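Local coordinates for SLT domain-containing protein (Bdellovibrio bacteriovorus HD100, PDB 6TAB), which probably cleaves peptidoglycan as a lysozyme of the SLT family with altered substrate specificity, helping the predator leave its prey cell, at residues 103-108 with 130-135; 205-210 with 225-230; 182-187 with 193-198; 114-119 with 212-217; 148-153 with 169-174. All coordinates share one frame; numbering follows the deposited sequence.

The five contacts run across one lysozyme-like helical domain. Interactions 1, 2 and 4 adjoin one another, with centres about 12 Å apart: Leu105 N probably hydrogen-bonds to Asp205 OD1 (2.9 Å), Trp132 CH2 packs on Ile214 CG1 (3.9 Å), and Gly225 N probably donates to Ile214 O (2.8 Å). Interactions 3 and 5, about 11 Å between centres, meet where Asn196 OD1 probably accepts from Leu170 N (2.9 Å), across the chain's centre from interaction 4. Interaction 5 reaches interaction 2 through Trp229 NE1, a probable donor to Leu170 O (2.9 Å). Trp229 and Gln171 both touch Glu143, which probably corresponds to the glutamate of the family's Glu-Ser signature and would mark the active-site region.

Interaction 1 of 5, residues 103-108 with 130-135; sequences PNLLDV and QYWAFV
Leu105 lays its CD1 methyl over one face of the Trp132 indole, 3.9 Å from the centroid of the six-membered ring and 18° off the ring normal, a CH-pi contact. Its second methyl, CD2, sits nearer the five-membered ring, 4.1 Å from Trp132 CG, and the branched leucine therefore spreads along the indole. This reach depends on Leu105 CG being anti to the backbone N (chi1 174°). Leu106 adds one methyl obliquely, with CD2 3.9 Å from Trp132 CD1. Tyr131 CD2 approaches the opposite face of the indole, which is thus held between apolar groups, while Trp132 NE1 is satisfied by the hydroxyl of Tyr120. A broad ring with one N-H to satisfy suits such a buried place. The loop itself is tied to helix 193-211, since Leu105 N and Asn104 ND2 hydrogen-bond to the carboxylate of Asp205. Leu105 also packs on Leu98 of helix 87-101, so the cluster joins a loop to three helices in the mainly helical core of the lysozyme-like SLT domain.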
# COMPACT_ATOMS: atom_id res chain seq x y z
N PRO A 103 3.29 12.73 -4.02
CA PRO A 103 4.31 13.72 -3.63
C PRO A 103 4.30 14.01 -2.11
O PRO A 103 5.36 14.25 -1.50
CB PRO A 103 3.94 14.95 -4.47
CG PRO A 103 2.45 14.82 -4.66
CD PRO A 103 2.27 13.33 -4.92
N ASN A 104 3.10 13.97 -1.48
CA ASN A 104 3.00 14.20 -0.03
C ASN A 104 3.56 13.00 0.75
O ASN A 104 4.34 13.16 1.71
CB ASN A 104 1.58 14.59 0.41
CG ASN A 104 1.08 15.77 -0.40
OD1 ASN A 104 1.62 16.88 -0.31
ND2 ASN A 104 0.10 15.50 -1.27
N LEU A 105 3.22 11.78 0.28
CA LEU A 105 3.78 10.54 0.86
C LEU A 105 5.32 10.62 0.92
O LEU A 105 5.96 10.25 1.95
CB LEU A 105 3.32 9.34 0.02
CG LEU A 105 3.92 7.96 0.38
CD1 LEU A 105 3.54 7.54 1.80
CD2 LEU A 105 3.47 6.89 -0.61
N LEU A 106 5.92 11.06 -0.20
CA LEU A 106 7.40 11.06 -0.38
C LEU A 106 8.11 12.25 0.29
O LEU A 106 9.33 12.32 0.26
CB LEU A 106 7.71 10.96 -1.89
CG LEU A 106 7.33 9.61 -2.54
CD1 LEU A 106 7.32 9.71 -4.04
CD2 LEU A 106 8.22 8.47 -2.08
N ASP A 107 7.37 13.15 0.93
CA ASP A 107 7.91 14.27 1.76
C ASP A 107 7.85 13.96 3.27
O ASP A 107 8.37 14.74 4.08
CB ASP A 107 7.21 15.61 1.48
CG ASP A 107 7.68 16.33 0.22
OD1 ASP A 107 8.82 16.12 -0.21
OD2 ASP A 107 6.89 17.13 -0.31
N VAL A 108 7.14 12.91 3.69
CA VAL A 108 7.01 12.61 5.14
C VAL A 108 8.33 12.01 5.68
O VAL A 108 8.93 11.15 5.04
CB VAL A 108 5.86 11.60 5.39
CG1 VAL A 108 5.70 11.23 6.86
CG2 VAL A 108 4.56 12.13 4.84
N GLN A 130 11.84 3.41 -4.43
CA GLN A 130 12.12 1.97 -4.36
C GLN A 130 11.51 1.35 -3.09
O GLN A 130 10.95 0.21 -3.15
CB GLN A 130 13.63 1.70 -4.45
CG GLN A 130 14.25 1.96 -5.82
CD GLN A 130 15.75 1.84 -5.80
OE1 GLN A 130 16.31 0.88 -5.28
NE2 GLN A 130 16.44 2.80 -6.41
N TYR A 131 11.65 2.02 -1.93
CA TYR A 131 11.11 1.56 -0.64
C TYR A 131 9.58 1.35 -0.74
O TYR A 131 9.03 0.30 -0.39
CB TYR A 131 11.47 2.58 0.49
CG TYR A 131 10.84 2.19 1.81
CD1 TYR A 131 11.39 1.21 2.61
CD2 TYR A 131 9.66 2.78 2.25
CE1 TYR A 131 10.79 0.76 3.78
CE2 TYR A 131 9.06 2.39 3.43
CZ TYR A 131 9.61 1.37 4.21
OH TYR A 131 8.97 0.95 5.35
N TRP A 132 8.88 2.41 -1.20
CA TRP A 132 7.40 2.36 -1.22
C TRP A 132 6.89 1.32 -2.22
O TRP A 132 5.86 0.67 -1.95
CB TRP A 132 6.78 3.77 -1.41
CG TRP A 132 6.78 4.50 -0.09
CD1 TRP A 132 7.65 5.47 0.32
CD2 TRP A 132 5.98 4.18 1.07
NE1 TRP A 132 7.40 5.83 1.64
CE2 TRP A 132 6.37 5.06 2.12
CE3 TRP A 132 4.94 3.28 1.29
CZ2 TRP A 132 5.81 4.94 3.39
CZ3 TRP A 132 4.34 3.23 2.53
CH2 TRP A 132 4.77 4.05 3.57
N ALA A 133 7.55 1.17 -3.38
CA ALA A 133 7.14 0.06 -4.31
C ALA A 133 7.30 -1.33 -3.64
O ALA A 133 6.41 -2.18 -3.77
CB ALA A 133 7.88 0.15 -5.61
N PHE A 134 8.38 -1.53 -2.88
CA PHE A 134 8.57 -2.78 -2.16
C PHE A 134 7.47 -2.99 -1.11
O PHE A 134 6.83 -4.07 -0.98
CB PHE A 134 9.96 -2.87 -1.51
CG PHE A 134 10.21 -4.20 -0.83
CD1 PHE A 134 9.78 -4.42 0.48
CD2 PHE A 134 10.76 -5.28 -1.52
CE1 PHE A 134 9.93 -5.66 1.09
CE2 PHE A 134 10.89 -6.52 -0.91
CZ PHE A 134 10.47 -6.73 0.39
N VAL A 135 7.21 -1.96 -0.26
CA VAL A 135 6.17 -2.10 0.79
C VAL A 135 4.79 -2.39 0.16
O VAL A 135 4.06 -3.29 0.61
CB VAL A 135 6.13 -0.88 1.73
CG1 VAL A 135 4.92 -0.93 2.66
CG2 VAL A 135 7.43 -0.79 2.53

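Interaction 2 of 5, residues 205-210 with 225-230; sequences DRWVSR and GARYWS
A bend at chi2 (-132°), following a chi1 of -68° that sets CG beside the backbone N, turns the Arg227 chain across the indole of Trp207 at about a right angle. Its CD then lies over one face, 3.5 Å from the centroid of the six-membered ring, in a CH-pi contact. Farther along, the guanidinium settles almost parallel to the indole, the planes 14° apart, with Trp207 CZ3 beneath its centre and NE 3.4 Å from Trp207 CE3. The long aliphatic stem and flat end of arginine both suit this large surface. Arg206 CD covers the opposite face of the indole, and Trp207 NE1 hydrogen-bonds to the hydroxyl of Tyr180. Arg227 NH2 forms a salt bridge with Asp211, which fixes the rotation of the guanidinium and would probably ease the nearness of Arg210, whose NE is 4.3 Å from that NH2. Deeper in, Val208 CG2 rests 4.1 Å from Gly225 N. The arrangement joins helix 193-211 to the 225-230 turn, which carries Trp229 to Glu143, the probable signature glutamate of the SLT family.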
# COMPACT_ATOMS: atom_id res chain seq x y z
N ASP A 205 -0.97 8.42 0.37
CA ASP A 205 -0.63 9.85 0.26
C ASP A 205 -1.50 10.70 1.22
O ASP A 205 -1.00 11.70 1.79
CB ASP A 205 -0.77 10.36 -1.19
CG ASP A 205 -0.26 11.76 -1.42
OD1 ASP A 205 0.99 11.91 -1.52
OD2 ASP A 205 -1.09 12.70 -1.54
N ARG A 206 -2.74 10.35 1.41
CA ARG A 206 -3.59 11.07 2.33
C ARG A 206 -3.21 10.78 3.78
O ARG A 206 -2.92 11.71 4.51
CB ARG A 206 -5.07 10.70 2.14
CG ARG A 206 -5.96 11.55 3.08
CD ARG A 206 -7.34 11.07 3.37
NE ARG A 206 -8.22 11.23 2.26
CZ ARG A 206 -9.51 10.82 2.22
NH1 ARG A 206 -10.14 10.17 3.22
NH2 ARG A 206 -10.15 11.03 1.11
N TRP A 207 -3.20 9.51 4.19
CA TRP A 207 -3.08 9.20 5.64
C TRP A 207 -1.65 9.27 6.19
O TRP A 207 -1.46 9.71 7.35
CB TRP A 207 -3.75 7.88 6.00
CG TRP A 207 -5.21 7.83 5.73
CD1 TRP A 207 -5.84 6.93 4.92
CD2 TRP A 207 -6.23 8.66 6.28
NE1 TRP A 207 -7.18 7.14 4.94
CE2 TRP A 207 -7.46 8.22 5.74
CE3 TRP A 207 -6.24 9.74 7.17
CZ2 TRP A 207 -8.69 8.76 6.09
CZ3 TRP A 207 -7.46 10.30 7.49
CH2 TRP A 207 -8.66 9.84 6.95
N VAL A 208 -0.64 8.76 5.47
CA VAL A 208 0.73 8.85 5.97
C VAL A 208 1.12 10.33 6.15
O VAL A 208 1.76 10.69 7.15
CB VAL A 208 1.73 8.04 5.11
CG1 VAL A 208 3.17 8.16 5.63
CG2 VAL A 208 1.33 6.55 5.05
N SER A 209 0.70 11.27 5.24
CA SER A 209 1.01 12.73 5.29
C SER A 209 0.21 13.47 6.37
O SER A 209 0.74 14.41 7.01
CB SER A 209 0.84 13.38 3.93
OG SER A 209 1.09 14.77 3.99
N ARG A 210 -1.03 13.00 6.54
CA ARG A 210 -1.89 13.67 7.59
C ARG A 210 -1.40 13.25 8.99
O ARG A 210 -1.38 14.07 9.94
CB ARG A 210 -3.38 13.31 7.42
CG ARG A 210 -4.35 13.83 8.48
CD ARG A 210 -5.79 13.35 8.29
NE ARG A 210 -6.76 13.98 9.20
CZ ARG A 210 -7.54 15.01 8.91
NH1 ARG A 210 -7.53 15.56 7.71
NH2 ARG A 210 -8.35 15.51 9.84
N GLY A 225 -1.30 4.02 6.96
CA GLY A 225 -1.92 2.96 6.12
C GLY A 225 -2.81 2.03 6.93
O GLY A 225 -3.70 1.36 6.34
N ALA A 226 -2.57 1.93 8.26
CA ALA A 226 -3.45 1.07 9.12
C ALA A 226 -4.88 1.64 9.20
O ALA A 226 -5.78 0.94 9.63
CB ALA A 226 -2.84 0.89 10.49
N ARG A 227 -5.10 2.92 8.81
CA ARG A 227 -6.50 3.43 8.71
C ARG A 227 -7.33 2.57 7.73
O ARG A 227 -8.54 2.36 7.96
CB ARG A 227 -6.51 4.90 8.23
CG ARG A 227 -5.93 5.92 9.20
CD ARG A 227 -6.81 7.11 9.37
NE ARG A 227 -6.21 8.14 10.19
CZ ARG A 227 -6.94 9.13 10.70
NH1 ARG A 227 -8.28 9.04 10.71
NH2 ARG A 227 -6.33 10.17 11.24
N TYR A 228 -6.71 2.07 6.64
CA TYR A 228 -7.45 1.37 5.56
C TYR A 228 -7.21 -0.16 5.59
O TYR A 228 -8.17 -0.91 5.36
CB TYR A 228 -7.06 1.92 4.17
CG TYR A 228 -8.04 1.56 3.08
CD1 TYR A 228 -7.91 0.37 2.34
CD2 TYR A 228 -9.14 2.37 2.79
CE1 TYR A 228 -8.86 -0.01 1.40
CE2 TYR A 228 -10.08 2.01 1.85
CZ TYR A 228 -9.96 0.81 1.16
OH TYR A 228 -10.91 0.43 0.23
N TRP A 229 -5.97 -0.61 5.82
CA TRP A 229 -5.58 -2.04 5.60
C TRP A 229 -5.31 -2.78 6.92
O TRP A 229 -4.42 -2.41 7.71
CB TRP A 229 -4.36 -2.15 4.68
CG TRP A 229 -4.59 -1.81 3.24
CD1 TRP A 229 -5.17 -2.61 2.31
CD2 TRP A 229 -4.22 -0.59 2.55
NE1 TRP A 229 -5.22 -1.98 1.09
CE2 TRP A 229 -4.61 -0.76 1.20
CE3 TRP A 229 -3.60 0.62 2.94
CZ2 TRP A 229 -4.34 0.22 0.23
CZ3 TRP A 229 -3.33 1.57 1.99
CH2 TRP A 229 -3.71 1.39 0.66
N SER A 230 -6.01 -3.90 7.11
CA SER A 230 -5.84 -4.76 8.29
C SER A 230 -4.42 -5.36 8.37
O SER A 230 -3.90 -5.56 9.48
CB SER A 230 -6.89 -5.85 8.28
OG SER A 230 -6.67 -6.78 7.21

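Interaction 3 of 5, residues 182-187 with 193-198; sequences CGFKST and PLQNLS
Cys182 meets Gln195 through water: its carbonyl O lies 3.2 Å from water 1, which is 2.9 Å from Gln195 O. The same Cys182 O is 2.7 Å from water 2, and water 2 is 2.8 Å from Gln195 OE1. Cys182 SG is fixed separately, by the disulfide to Cys199 one turn farther along helix 193-211. Gly183 follows with positive phi, a conformation that glycine takes easily, and its O accepts from water 3 at 2.9 Å. Phe184 brings the direct packing. Its CE1 stands 3.9 Å from Gln195 O, the ring edge faces Asn196 N, and Cys182 CB covers one face; an apolar ring suits this buried place, where it also packs on Leu190. With CG beside the backbone N (chi1 -62°), the ring runs past the extended Gln195 chain in the opposite direction, ring and amide planes 36° apart. Lys185 N donates to water 3 at 3.2 Å, and the same water gives a proton to Gln195 OE1 at 2.8 Å, while Lys185 NZ reaches it only weakly. Glutamine suits the place because the two atoms of its amide divide the work: NE2 donates to Asp189 and Asp192, leaving OE1 to face the waters. The loop is therefore matched to the first turn of the helix largely through ordered water beside a disulfide.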
# COMPACT_ATOMS: atom_id res chain seq x y z
N CYS A 182 -10.06 8.13 -6.84
CA CYS A 182 -9.52 7.03 -7.65
C CYS A 182 -10.21 6.96 -9.02
O CYS A 182 -9.59 6.44 -9.97
CB CYS A 182 -9.56 5.71 -6.86
SG CYS A 182 -8.45 5.75 -5.41
N GLY A 183 -11.46 7.47 -9.15
CA GLY A 183 -12.16 7.52 -10.42
C GLY A 183 -12.37 6.16 -11.09
O GLY A 183 -12.25 6.04 -12.30
N PHE A 184 -12.74 5.14 -10.31
CA PHE A 184 -13.20 3.85 -10.87
C PHE A 184 -14.57 4.03 -11.54
O PHE A 184 -15.54 4.36 -10.87
CB PHE A 184 -13.29 2.79 -9.76
CG PHE A 184 -11.98 2.47 -9.07
CD1 PHE A 184 -10.87 1.98 -9.77
CD2 PHE A 184 -11.91 2.51 -7.68
CE1 PHE A 184 -9.71 1.62 -9.08
CE2 PHE A 184 -10.75 2.16 -7.00
CZ PHE A 184 -9.66 1.69 -7.70
N LYS A 185 -14.67 3.78 -12.85
CA LYS A 185 -15.92 3.96 -13.60
C LYS A 185 -16.90 2.79 -13.40
O LYS A 185 -18.12 2.98 -13.46
CB LYS A 185 -15.61 4.21 -15.08
CG LYS A 185 -14.97 5.57 -15.36
CD LYS A 185 -14.92 5.96 -16.82
CE LYS A 185 -14.17 4.98 -17.70
NZ LYS A 185 -12.73 4.92 -17.37
N SER A 186 -16.37 1.58 -13.17
CA SER A 186 -17.15 0.36 -12.95
C SER A 186 -16.34 -0.61 -12.09
O SER A 186 -15.15 -0.39 -11.84
CB SER A 186 -17.53 -0.31 -14.25
OG SER A 186 -16.41 -0.96 -14.84
N THR A 187 -16.99 -1.67 -11.63
CA THR A 187 -16.30 -2.65 -10.78
C THR A 187 -15.12 -3.30 -11.54
O THR A 187 -14.10 -3.65 -10.92
CB THR A 187 -17.25 -3.69 -10.18
OG1 THR A 187 -17.93 -4.34 -11.25
CG2 THR A 187 -18.21 -3.07 -9.20
N PRO A 193 -4.86 -4.01 -12.62
CA PRO A 193 -3.84 -3.88 -11.60
C PRO A 193 -3.23 -2.46 -11.52
O PRO A 193 -2.85 -2.01 -10.42
CB PRO A 193 -2.81 -4.97 -11.98
CG PRO A 193 -3.01 -5.17 -13.45
CD PRO A 193 -4.50 -4.99 -13.67
N LEU A 194 -3.11 -1.78 -12.67
CA LEU A 194 -2.49 -0.44 -12.66
C LEU A 194 -3.41 0.58 -11.95
O LEU A 194 -2.93 1.40 -11.13
CB LEU A 194 -2.17 -0.02 -14.10
CG LEU A 194 -1.30 -0.98 -14.93
CD1 LEU A 194 -0.94 -0.28 -16.22
CD2 LEU A 194 -0.04 -1.43 -14.18
N GLN A 195 -4.72 0.51 -12.20
CA GLN A 195 -5.67 1.42 -11.50
C GLN A 195 -5.72 1.10 -10.00
O GLN A 195 -5.80 2.02 -9.16
CB GLN A 195 -7.07 1.33 -12.10
CG GLN A 195 -7.19 1.86 -13.54
CD GLN A 195 -8.62 1.90 -14.01
OE1 GLN A 195 -9.46 2.63 -13.46
NE2 GLN A 195 -8.94 1.10 -15.03
N ASN A 196 -5.67 -0.18 -9.65
CA ASN A 196 -5.69 -0.61 -8.25
C ASN A 196 -4.46 -0.07 -7.50
O ASN A 196 -4.59 0.49 -6.37
CB ASN A 196 -5.85 -2.13 -8.19
CG ASN A 196 -6.25 -2.69 -6.84
OD1 ASN A 196 -5.40 -2.82 -5.95
ND2 ASN A 196 -7.53 -3.03 -6.69
N LEU A 197 -3.27 -0.24 -8.09
CA LEU A 197 -2.02 0.23 -7.44
C LEU A 197 -2.03 1.77 -7.32
O LEU A 197 -1.59 2.32 -6.27
CB LEU A 197 -0.79 -0.28 -8.20
CG LEU A 197 -0.56 -1.78 -8.09
CD1 LEU A 197 0.50 -2.22 -9.10
CD2 LEU A 197 -0.17 -2.22 -6.67
N SER A 198 -2.50 2.49 -8.34
CA SER A 198 -2.60 3.98 -8.26
C SER A 198 -3.53 4.41 -7.12
O SER A 198 -3.21 5.39 -6.38
CB SER A 198 -3.03 4.60 -9.57
OG SER A 198 -1.98 4.58 -10.53
O HOH W 1 -7.09 4.59 -9.27
O HOH W 2 -8.61 4.74 -11.88
O HOH W 3 -11.83 3.88 -14.25

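Interaction 4 of 5, residues 114-119 with 212-217; sequences SLFCPK and GRIAGK
Phe116 ends the short helix 113-116, Cys117 being the first residue to leave helical angles, and Phe116 CA lies 8.1 Å from Ile214 CA, just after Gly212 has closed helix 193-211 with a positive phi. Ile214 sets its CG2 over the centre of the Phe116 ring in a CH-pi contact, 3.9 Å from the centroid and 9° off the normal. The other branch passes toward the root of the ring, with Ile214 CD1 3.8 Å from Phe116 CB. Beta-branching is what allows this double grip: CG2 is anti to the backbone N while CG1 lies beside it, so one side chain covers both the ring and its stem. At the far end of the ring Ala215 CB approaches Phe116 CZ obliquely at 4.0 Å, a small side chain that lets the loop backbone come close to the ring. The contact brings together segments more than ninety residues apart in the lysozyme-like domain, beside the Cys117-Cys253 disulfide, and Tyr131 of helix 125-144 packs on both Phe116 and Ile214. The 212-217 loop has its own polar framework. Asp112 accepts from Ile214 N and Ala215 N, and Arg213 NE gives Ala215 O a nearly straight bond (2.8 Å, 169°) lying in the guanidinium plane.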
# COMPACT_ATOMS: atom_id res chain seq x y z
N SER A 114 11.82 4.18 13.27
CA SER A 114 12.71 3.30 14.07
C SER A 114 12.26 1.82 13.98
O SER A 114 13.08 0.92 14.16
CB SER A 114 12.83 3.76 15.51
OG SER A 114 11.57 3.78 16.21
N LEU A 115 10.96 1.60 13.76
CA LEU A 115 10.38 0.26 13.57
C LEU A 115 10.51 -0.22 12.12
O LEU A 115 11.04 -1.32 11.85
CB LEU A 115 8.90 0.25 14.00
CG LEU A 115 8.12 -1.04 13.75
CD1 LEU A 115 8.71 -2.21 14.49
CD2 LEU A 115 6.64 -0.89 14.08
N PHE A 116 10.00 0.56 11.15
CA PHE A 116 9.90 0.11 9.76
C PHE A 116 11.20 0.25 8.97
O PHE A 116 11.48 -0.60 8.10
CB PHE A 116 8.78 0.86 9.05
CG PHE A 116 7.40 0.34 9.34
CD1 PHE A 116 6.90 -0.71 8.60
CD2 PHE A 116 6.60 0.88 10.34
CE1 PHE A 116 5.64 -1.22 8.85
CE2 PHE A 116 5.32 0.40 10.59
CZ PHE A 116 4.86 -0.69 9.86
N CYS A 117 11.97 1.33 9.18
CA CYS A 117 13.09 1.66 8.27
C CYS A 117 14.06 2.60 8.98
O CYS A 117 13.95 3.83 8.85
CB CYS A 117 12.61 2.23 6.93
SG CYS A 117 13.95 2.52 5.73
N PRO A 118 14.97 2.05 9.82
CA PRO A 118 15.75 2.93 10.69
C PRO A 118 16.53 4.07 10.01
O PRO A 118 16.65 5.18 10.61
CB PRO A 118 16.66 1.92 11.44
CG PRO A 118 15.78 0.69 11.53
CD PRO A 118 15.06 0.62 10.20
N LYS A 119 17.03 3.86 8.78
CA LYS A 119 17.80 4.84 8.04
C LYS A 119 16.93 5.68 7.08
O LYS A 119 17.50 6.32 6.18
CB LYS A 119 18.98 4.18 7.30
CG LYS A 119 20.04 3.54 8.19
CD LYS A 119 21.18 2.94 7.37
CE LYS A 119 22.34 2.51 8.25
NZ LYS A 119 23.35 1.72 7.49
N GLY A 212 1.60 11.57 9.85
CA GLY A 212 3.04 11.64 10.08
C GLY A 212 3.69 10.31 10.45
O GLY A 212 4.77 10.32 11.08
N ARG A 213 3.08 9.17 10.06
CA ARG A 213 3.59 7.84 10.42
C ARG A 213 3.00 6.81 9.45
O ARG A 213 1.95 7.05 8.82
CB ARG A 213 3.32 7.52 11.89
CG ARG A 213 1.86 7.53 12.28
CD ARG A 213 1.61 7.45 13.80
NE ARG A 213 2.07 6.18 14.32
CZ ARG A 213 2.90 5.96 15.33
NH1 ARG A 213 3.27 6.95 16.12
NH2 ARG A 213 3.33 4.72 15.56
N ILE A 214 3.70 5.67 9.35
CA ILE A 214 3.31 4.58 8.43
C ILE A 214 2.11 3.77 8.93
O ILE A 214 1.21 3.43 8.12
CB ILE A 214 4.52 3.68 8.14
CG1 ILE A 214 5.62 4.46 7.40
CG2 ILE A 214 4.13 2.40 7.39
CD1 ILE A 214 6.98 3.77 7.31
N ALA A 215 2.10 3.47 10.23
CA ALA A 215 1.04 2.61 10.81
C ALA A 215 0.94 2.91 12.32
O ALA A 215 1.31 4.01 12.77
CB ALA A 215 1.32 1.16 10.46
N GLY A 216 0.44 1.95 13.10
CA GLY A 216 0.34 2.02 14.58
C GLY A 216 -0.99 2.59 15.07
O GLY A 216 -1.80 3.13 14.33
N LYS A 217 -1.24 2.36 16.37
CA LYS A 217 -2.43 2.83 17.05
C LYS A 217 -2.00 3.87 18.10
O LYS A 217 -1.15 3.58 18.94
CB LYS A 217 -3.17 1.66 17.69
CG LYS A 217 -4.54 1.99 18.29
CD LYS A 217 -5.18 0.86 19.08
CE LYS A 217 -6.22 0.09 18.30
NZ LYS A 217 -7.18 -0.57 19.21

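Interaction 5 of 5, residues 148-153 with 169-174; sequences TAMSYT and LLQISI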
# COMPACT_ATOMS: atom_id res chain seq x y z
N THR A 148 -5.03 -10.34 -9.35
CA THR A 148 -5.82 -9.14 -9.70
C THR A 148 -7.32 -9.46 -9.79
O THR A 148 -8.16 -8.53 -9.62
CB THR A 148 -5.26 -8.46 -10.96
OG1 THR A 148 -5.69 -7.10 -11.06
CG2 THR A 148 -5.59 -9.21 -12.25
N ALA A 149 -7.69 -10.73 -10.05
CA ALA A 149 -9.13 -11.11 -10.16
C ALA A 149 -9.84 -11.30 -8.80
O ALA A 149 -11.05 -11.49 -8.77
CB ALA A 149 -9.27 -12.38 -10.98
N MET A 150 -9.10 -11.26 -7.69
CA MET A 150 -9.67 -11.64 -6.38
C MET A 150 -10.83 -10.70 -5.99
O MET A 150 -10.71 -9.45 -6.02
CB MET A 150 -8.61 -11.61 -5.28
CG MET A 150 -9.13 -12.12 -3.94
SD MET A 150 -7.86 -12.30 -2.66
CE MET A 150 -8.94 -12.36 -1.23
N SER A 151 -11.94 -11.31 -5.54
CA SER A 151 -13.05 -10.57 -4.92
C SER A 151 -13.43 -11.26 -3.60
O SER A 151 -13.48 -12.52 -3.57
CB SER A 151 -14.22 -10.43 -5.87
OG SER A 151 -14.74 -11.69 -6.20
N TYR A 152 -13.76 -10.47 -2.56
CA TYR A 152 -14.16 -11.00 -1.22
C TYR A 152 -15.33 -10.18 -0.65
O TYR A 152 -15.25 -8.95 -0.56
CB TYR A 152 -12.97 -10.96 -0.25
CG TYR A 152 -13.30 -11.42 1.15
CD1 TYR A 152 -13.40 -12.77 1.46
CD2 TYR A 152 -13.55 -10.52 2.18
CE1 TYR A 152 -13.72 -13.21 2.74
CE2 TYR A 152 -13.86 -10.95 3.46
CZ TYR A 152 -13.94 -12.30 3.75
OH TYR A 152 -14.24 -12.73 5.01
N THR A 153 -16.42 -10.87 -0.27
CA THR A 153 -17.57 -10.23 0.33
C THR A 153 -17.37 -10.05 1.85
O THR A 153 -17.18 -11.02 2.61
CB THR A 153 -18.86 -11.01 0.04
OG1 THR A 153 -18.98 -11.16 -1.37
CG2 THR A 153 -20.08 -10.29 0.58
N LEU A 169 -5.72 -6.27 -6.39
CA LEU A 169 -4.41 -6.53 -5.77
C LEU A 169 -4.37 -6.12 -4.28
O LEU A 169 -3.78 -6.83 -3.44
CB LEU A 169 -3.29 -5.83 -6.55
CG LEU A 169 -2.98 -6.37 -7.95
CD1 LEU A 169 -1.86 -5.55 -8.56
CD2 LEU A 169 -2.66 -7.87 -7.92
N LEU A 170 -4.91 -4.92 -3.97
CA LEU A 170 -4.88 -4.34 -2.59
C LEU A 170 -6.25 -4.44 -1.88
O LEU A 170 -6.43 -3.87 -0.80
CB LEU A 170 -4.39 -2.88 -2.68
CG LEU A 170 -2.91 -2.70 -3.02
CD1 LEU A 170 -2.61 -1.26 -3.39
CD2 LEU A 170 -2.01 -3.18 -1.89
N GLN A 171 -7.20 -5.17 -2.47
CA GLN A 171 -8.50 -5.43 -1.81
C GLN A 171 -9.17 -4.08 -1.42
O GLN A 171 -9.57 -3.85 -0.27
CB GLN A 171 -8.36 -6.45 -0.67
CG GLN A 171 -8.05 -7.86 -1.22
CD GLN A 171 -9.24 -8.48 -1.92
OE1 GLN A 171 -10.18 -8.97 -1.27
NE2 GLN A 171 -9.25 -8.45 -3.25
N ILE A 172 -9.33 -3.23 -2.44
CA ILE A 172 -10.00 -1.92 -2.35
C ILE A 172 -11.45 -2.12 -2.80
O ILE A 172 -11.75 -2.99 -3.62
CB ILE A 172 -9.25 -0.87 -3.19
CG1 ILE A 172 -7.82 -0.66 -2.61
CG2 ILE A 172 -10.03 0.45 -3.32
CD1 ILE A 172 -6.87 0.10 -3.52
N SER A 173 -12.36 -1.30 -2.27
CA SER A 173 -13.77 -1.32 -2.65
C SER A 173 -14.18 -0.02 -3.36
O SER A 173 -13.53 1.02 -3.19
CB SER A 173 -14.69 -1.64 -1.46
OG SER A 173 -14.33 -0.91 -0.30
N ILE A 174 -15.24 -0.10 -4.18
CA ILE A 174 -15.50 1.01 -5.10
C ILE A 174 -15.98 2.28 -4.36
O ILE A 174 -15.53 3.38 -4.72
CB ILE A 174 -16.44 0.60 -6.24
CG1 ILE A 174 -16.48 1.66 -7.34
CG2 ILE A 174 -17.84 0.24 -5.76
CD1 ILE A 174 -17.04 1.15 -8.66
O HOH W 4 -6.20 -5.17 -9.14
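A G1 beta bulge follows strand 163-167, where Gln171 and Ile172 both face Arg167; Gln171 ends the Gly-Leu-Leu-Gln sequence that resembles a signature of SLT enzymes. Bent at chi2 (-71°), the Gln171 side chain turns back to the residue leading into strand 151-154, and NE2 donates to Met150 O at 3.3 Å. The oxygen lies in the amide plane of Gln171, yet the donor stands well above the carbonyl plane of Met150, and the N-H...O angle is 142°, so the bond is a bent one. Gly168 O accepts from the same NE2, and these two bonds fix the amide's rotation. Gln171 OE1 faces carbon, 3.6 Å from Tyr152 CB. In one of its two conformers, the extended, flexible Met150 crosses the amide at about a right angle. At the other end Leu169 CD2 packs 3.7 Å from Thr148 N. Water 4 joins the chains there, donating to Thr148 OG1 at 2.8 Å and accepting from Leu169 N at 3.0 Å. Thr148 OG1 also donates to His191 O, so a hydroxyl that both gives and takes suits its place. A twice-anchored amide and one bridging water would thus hold the bulge against the strand, with the Gln171 side chain also touching Glu143.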